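Local coordinates for uncharacterized protein (PDB 5MU5) that is a Maf glycosyltransferase that probably glycosylates flagellin and is involved in formation of the bacterial flagellum, at residues P380-E383 / Y384-D387; A400-L404 / G405-L409. One frame throughout, in Å; residues are numbered along the deposited sequence.

Contact 1 (P380-E383 / Y384-D387)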
ATOM      1  N   PRO A 380      -1.357 -10.826 -18.974  1.00 44.04           N
ATOM      2  CA  PRO A 380      -0.396 -11.489 -19.824  1.00 47.41           C
ATOM      3  C   PRO A 380       0.980 -10.843 -19.731  1.00 47.65           C
ATOM      4  O   PRO A 380       1.860 -11.224 -20.472  1.00 54.03           O
ATOM      5  CB  PRO A 380      -0.991 -11.325 -21.234  1.00 47.25           C
ATOM      6  CG  PRO A 380      -1.813 -10.090 -21.157  1.00 46.89           C
ATOM      7  CD  PRO A 380      -2.188  -9.862 -19.716  1.00 45.23           C
ATOM      8  N   GLY A 381       1.167  -9.872 -18.842  1.00 48.51           N
ATOM      9  CA  GLY A 381       2.468  -9.247 -18.652  1.00 47.57           C
ATOM     10  C   GLY A 381       2.418  -7.789 -18.228  1.00 51.16           C
ATOM     11  O   GLY A 381       1.415  -7.086 -18.408  1.00 51.79           O
ATOM     12  N   ILE A 382       3.542  -7.329 -17.702  1.00 52.23           N
ATOM     13  CA  ILE A 382       3.672  -5.981 -17.189  1.00 53.44           C
ATOM     14  C   ILE A 382       3.428  -4.902 -18.249  1.00 49.51           C
ATOM     15  O   ILE A 382       2.885  -3.843 -17.938  1.00 46.06           O
ATOM     16  CB  ILE A 382       5.047  -5.796 -16.495  1.00 58.95           C
ATOM     17  CG1 ILE A 382       5.091  -4.505 -15.674  1.00 60.88           C
ATOM     18  CG2 ILE A 382       6.192  -5.838 -17.500  1.00 60.99           C
ATOM     19  CD1 ILE A 382       4.173  -4.500 -14.466  1.00 62.86           C
ATOM     20  N   GLU A 383       3.791  -5.179 -19.497  1.00 48.94           N
ATOM     21  CA  GLU A 383       3.569  -4.215 -20.592  1.00 49.08           C
ATOM     22  C   GLU A 383       2.092  -3.886 -20.900  1.00 46.90           C
ATOM     23  O   GLU A 383       1.815  -2.977 -21.680  1.00 45.57           O
ATOM     24  CB  GLU A 383       4.293  -4.651 -21.884  1.00 51.62           C
ATOM     25  CG  GLU A 383       3.779  -5.908 -22.577  1.00 54.00           C
ATOM     26  CD  GLU A 383       4.512  -7.175 -22.165  1.00 60.82           C
ATOM     27  OE1 GLU A 383       4.629  -7.464 -20.941  1.00 64.14           O
ATOM     28  OE2 GLU A 383       4.969  -7.901 -23.080  1.00 63.83           O
ATOM     29  N   TYR A 384       1.151  -4.622 -20.308  1.00 46.68           N
ATOM     30  CA  TYR A 384      -0.274  -4.373 -20.523  1.00 44.76           C
ATOM     31  C   TYR A 384      -0.955  -3.761 -19.295  1.00 43.09           C
ATOM     32  O   TYR A 384      -2.184  -3.726 -19.210  1.00 40.49           O
ATOM     33  CB  TYR A 384      -0.988  -5.667 -20.946  1.00 45.39           C
ATOM     34  CG  TYR A 384      -0.324  -6.387 -22.099  1.00 45.52           C
ATOM     35  CD1 TYR A 384      -0.487  -5.949 -23.412  1.00 47.90           C
ATOM     36  CD2 TYR A 384       0.450  -7.524 -21.884  1.00 46.21           C
ATOM     37  CE1 TYR A 384       0.115  -6.617 -24.472  1.00 48.77           C
ATOM     38  CE2 TYR A 384       1.059  -8.194 -22.937  1.00 46.92           C
ATOM     39  CZ  TYR A 384       0.893  -7.730 -24.215  1.00 47.40           C
ATOM     40  OH  TYR A 384       1.490  -8.372 -25.240  1.00 50.86           O
ATOM     41  N   SER A 385      -0.163  -3.286 -18.341  1.00 44.03           N
ATOM     42  CA  SER A 385      -0.709  -2.621 -17.158  1.00 46.19           C
ATOM     43  C   SER A 385      -0.302  -1.165 -17.177  1.00 45.25           C
ATOM     44  O   SER A 385       0.488  -0.741 -18.021  1.00 44.82           O
ATOM     45  CB  SER A 385      -0.225  -3.269 -15.852  1.00 47.80           C
ATOM     46  OG  SER A 385       1.174  -3.362 -15.842  1.00 54.01           O
ATOM     47  N   LEU A 386      -0.890  -0.413 -16.257  1.00 44.08           N
ATOM     48  CA  LEU A 386      -0.567   0.971 -16.051  1.00 45.11           C
ATOM     49  C   LEU A 386      -0.155   1.174 -14.598  1.00 49.12           C
ATOM     50  O   LEU A 386      -0.638   0.476 -13.707  1.00 49.45           O
ATOM     51  CB  LEU A 386      -1.779   1.843 -16.357  1.00 42.87           C
ATOM     52  CG  LEU A 386      -2.287   1.794 -17.791  1.00 42.04           C
ATOM     53  CD1 LEU A 386      -3.580   2.568 -17.875  1.00 42.77           C
ATOM     54  CD2 LEU A 386      -1.267   2.339 -18.783  1.00 42.01           C
ATOM     55  N   ASP A 387       0.773   2.108 -14.408  1.00 52.47           N
ATOM     56  CA  ASP A 387       1.161   2.625 -13.112  1.00 53.70           C
ATOM     57  C   ASP A 387       0.363   3.897 -12.881  1.00 52.64           C
ATOM     58  O   ASP A 387       0.024   4.613 -13.842  1.00 48.30           O
ATOM     59  CB  ASP A 387       2.637   3.015 -13.114  1.00 60.04           C
ATOM     60  CG  ASP A 387       3.558   1.827 -13.210  1.00 69.08           C
ATOM     61  OD1 ASP A 387       3.159   0.721 -12.783  1.00 74.73           O
ATOM     62  OD2 ASP A 387       4.696   2.007 -13.707  1.00 76.77           O
TER
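Glu383 lays its side chain along the ring of the next residue, Tyr384, with CG over one face at 3.7 Å from the ring centroid, a CH-pi contact. Its carboxylate runs on almost parallel to the ring, the planes 6° apart. Pro380 reaches the same ring obliquely, bringing CG to 3.5 Å from Tyr384 CD2. The backbone carrying these side chains folds back on itself: Tyr384 N donates to Gly381 O at 3.1 Å, and Ile382 O takes two bonds, from Ser385 N at 3.1 Å and from Ser385 OG at 2.7 Å. With OG set between its own backbone N and carbonyl carbon (chi1 52°), the serine hydroxyl returns to that carbonyl, and Ile382 CD1 packs against Ser385 OG. Replacing Tyr384 by alanine would probably leave Pro380 CG and the CG methylene of Glu383 without their aromatic partner and deprive Arg530 of the hydroxyl it binds. Farther out, Tyr375 of helix 373-378 touches both Ile382 and Ser385, and His266 bonds to Ser385 O. Consecutive bonds from residue i+3 back to i are characteristic of a short 3-10 turn, here part of the connection between helices 373-378 and 393-404.

Contact 2 (A400-L404 / G405-L409)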
ATOM      1  N   ALA A 400      -3.076   6.509 -18.999  1.00 36.57           N
ATOM      2  CA  ALA A 400      -3.387   5.803 -20.257  1.00 35.09           C
ATOM      3  C   ALA A 400      -2.900   6.628 -21.428  1.00 34.09           C
ATOM      4  O   ALA A 400      -2.319   6.097 -22.363  1.00 36.55           O
ATOM      5  CB  ALA A 400      -4.877   5.537 -20.401  1.00 33.47           C
ATOM      6  N   ALA A 401      -3.134   7.931 -21.377  1.00 33.16           N
ATOM      7  CA  ALA A 401      -2.742   8.814 -22.476  1.00 33.08           C
ATOM      8  C   ALA A 401      -1.230   8.828 -22.701  1.00 34.20           C
ATOM      9  O   ALA A 401      -0.762   8.795 -23.833  1.00 35.95           O
ATOM     10  CB  ALA A 401      -3.237  10.218 -22.217  1.00 32.38           C
ATOM     11  N   LEU A 402      -0.474   8.867 -21.613  1.00 33.71           N
ATOM     12  CA  LEU A 402       0.979   8.888 -21.695  1.00 34.61           C
ATOM     13  C   LEU A 402       1.495   7.543 -22.177  1.00 32.75           C
ATOM     14  O   LEU A 402       2.423   7.478 -22.969  1.00 33.67           O
ATOM     15  CB  LEU A 402       1.590   9.251 -20.329  1.00 35.10           C
ATOM     16  CG  LEU A 402       1.300  10.686 -19.896  1.00 35.30           C
ATOM     17  CD1 LEU A 402       1.518  10.841 -18.394  1.00 37.88           C
ATOM     18  CD2 LEU A 402       2.152  11.675 -20.689  1.00 34.80           C
ATOM     19  N   ALA A 403       0.854   6.472 -21.728  1.00 33.34           N
ATOM     20  CA  ALA A 403       1.239   5.129 -22.132  1.00 33.52           C
ATOM     21  C   ALA A 403       1.050   4.919 -23.652  1.00 36.77           C
ATOM     22  O   ALA A 403       1.904   4.317 -24.318  1.00 38.09           O
ATOM     23  CB  ALA A 403       0.452   4.116 -21.335  1.00 32.99           C
ATOM     24  N   LEU A 404      -0.039   5.456 -24.196  1.00 35.56           N
ATOM     25  CA  LEU A 404      -0.341   5.339 -25.611  1.00 36.72           C
ATOM     26  C   LEU A 404       0.559   6.177 -26.502  1.00 37.29           C
ATOM     27  O   LEU A 404       0.679   5.903 -27.680  1.00 40.39           O
ATOM     28  CB  LEU A 404      -1.786   5.723 -25.865  1.00 37.12           C
ATOM     29  CG  LEU A 404      -2.772   4.773 -25.206  1.00 37.30           C
ATOM     30  CD1 LEU A 404      -4.159   5.303 -25.514  1.00 39.17           C
ATOM     31  CD2 LEU A 404      -2.600   3.337 -25.683  1.00 38.41           C
ATOM     32  N   GLY A 405       1.203   7.179 -25.938  1.00 37.16           N
ATOM     33  CA  GLY A 405       2.182   7.947 -26.673  1.00 36.65           C
ATOM     34  C   GLY A 405       1.916   9.434 -26.695  1.00 36.35           C
ATOM     35  O   GLY A 405       2.740  10.177 -27.191  1.00 37.37           O
ATOM     36  N   PHE A 406       0.774   9.869 -26.181  1.00 34.88           N
ATOM     37  CA  PHE A 406       0.465  11.286 -26.153  1.00 37.66           C
ATOM     38  C   PHE A 406       1.424  12.027 -25.225  1.00 37.00           C
ATOM     39  O   PHE A 406       1.843  11.498 -24.207  1.00 36.77           O
ATOM     40  CB  PHE A 406      -0.995  11.511 -25.764  1.00 38.36           C
ATOM     41  CG  PHE A 406      -1.967  10.899 -26.741  1.00 39.37           C
ATOM     42  CD1 PHE A 406      -2.220  11.515 -27.957  1.00 40.15           C
ATOM     43  CD2 PHE A 406      -2.597   9.713 -26.459  1.00 38.47           C
ATOM     44  CE1 PHE A 406      -3.083  10.946 -28.875  1.00 42.13           C
ATOM     45  CE2 PHE A 406      -3.487   9.147 -27.359  1.00 40.93           C
ATOM     46  CZ  PHE A 406      -3.741   9.769 -28.562  1.00 42.51           C
ATOM     47  N   ARG A 407       1.793  13.239 -25.621  1.00 37.58           N
ATOM     48  CA  ARG A 407       2.771  14.027 -24.905  1.00 38.29           C
ATOM     49  C   ARG A 407       2.338  15.460 -24.614  1.00 39.15           C
ATOM     50  O   ARG A 407       2.717  16.004 -23.577  1.00 43.01           O
ATOM     51  CB  ARG A 407       4.090  13.988 -25.656  1.00 39.64           C
ATOM     52  CG  ARG A 407       4.710  12.584 -25.721  1.00 38.69           C
ATOM     53  CD  ARG A 407       5.199  12.131 -24.354  1.00 37.27           C
ATOM     54  NE  ARG A 407       5.781  10.782 -24.365  1.00 36.56           N
ATOM     55  CZ  ARG A 407       5.115   9.656 -24.149  1.00 37.27           C
ATOM     56  NH1 ARG A 407       3.805   9.669 -23.904  1.00 38.38           N
ATOM     57  NH2 ARG A 407       5.760   8.500 -24.152  1.00 36.69           N
ATOM     58  N   GLU A 408       1.535  16.051 -25.493  1.00 37.58           N
ATOM     59  CA  GLU A 408       0.974  17.352 -25.270  1.00 37.92           C
ATOM     60  C   GLU A 408      -0.407  17.118 -24.667  1.00 38.19           C
ATOM     61  O   GLU A 408      -1.303  16.593 -25.313  1.00 41.37           O
ATOM     62  CB  GLU A 408       0.905  18.134 -26.570  1.00 39.09           C
ATOM     63  CG  GLU A 408       0.616  19.623 -26.371  1.00 41.42           C
ATOM     64  CD  GLU A 408       0.462  20.375 -27.688  1.00 43.74           C
ATOM     65  OE1 GLU A 408       1.099  19.970 -28.676  1.00 50.10           O
ATOM     66  OE2 GLU A 408      -0.277  21.375 -27.743  1.00 43.82           O
ATOM     67  N   LEU A 409      -0.561  17.485 -23.408  1.00 37.93           N
ATOM     68  CA  LEU A 409      -1.762  17.176 -22.643  1.00 38.99           C
ATOM     69  C   LEU A 409      -2.413  18.423 -22.125  1.00 36.06           C
ATOM     70  O   LEU A 409      -1.731  19.301 -21.631  1.00 31.49           O
ATOM     71  CB  LEU A 409      -1.398  16.352 -21.407  1.00 40.20           C
ATOM     72  CG  LEU A 409      -1.264  14.844 -21.479  1.00 44.14           C
ATOM     73  CD1 LEU A 409      -0.294  14.397 -22.550  1.00 45.02           C
ATOM     74  CD2 LEU A 409      -0.807  14.336 -20.124  1.00 46.28           C
TER
HETATM   75  O   HOH W   1       4.410   5.795 -24.076  1.00 34.73           O
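Arg407 turns its chain at chi2 (-69°), after a first torsion that sets CG beside the backbone N (chi1 -64°); this bend carries the guanidinium back to Leu402 O on the last turn of helix 393-404. That helix ends in a Schellman motif: Phe406 N donates to Ala401 O at 3.0 Å, while Gly405 N makes a weak bond to Leu402 O at 3.2 Å. Gly405 is the C-prime residue, with a positive phi (125°) at which a CB would collide with Leu404 O. The Phe406 ring lies against the helix end, where its CE2 packs on Leu404 CB at 4.1 Å and its CD2 on Ala401 CB; Val275, Val299 and Val525 also touch it. Leu402 and Leu409 cross at about a right angle, their CD2 methyls 4.0 Å apart, joining the helix to strand 408-412 of the mixed sheet. Arg407 NH1 binds two carbonyls, Leu402 O at 2.8 Å and Phe406 O at 2.7 Å. It meets Leu402 O in the carbonyl plane, on a lone pair, but stands above the plane of the Phe406 carbonyl. A water lies 2.8 Å from Leu402 O and accepts from Arg407 NH2 at 3.0 Å.

The two contacts follow one another along the chain, contact 1 in the loop leading to helix 393-404 and contact 2 at its C-terminal end, with centres about 16 Å apart. They meet through Leu386, just past the turn of contact 1: its CD2 lies 3.6 Å from Ala403 CB, and its CD1 packs against Ala400 CA at 4.0 Å. The loop thus packs against the C-terminal turns of the helix that follows it. His266 is shared, touching Leu386 and Ala403 while also bonding to Ser385 O, and Asp387 O accepts from Thr399 on the same helix. Both contacts belong to the MptE-like part of the chain, where they are structural packing joining a loop, a helix and the strand 408-412.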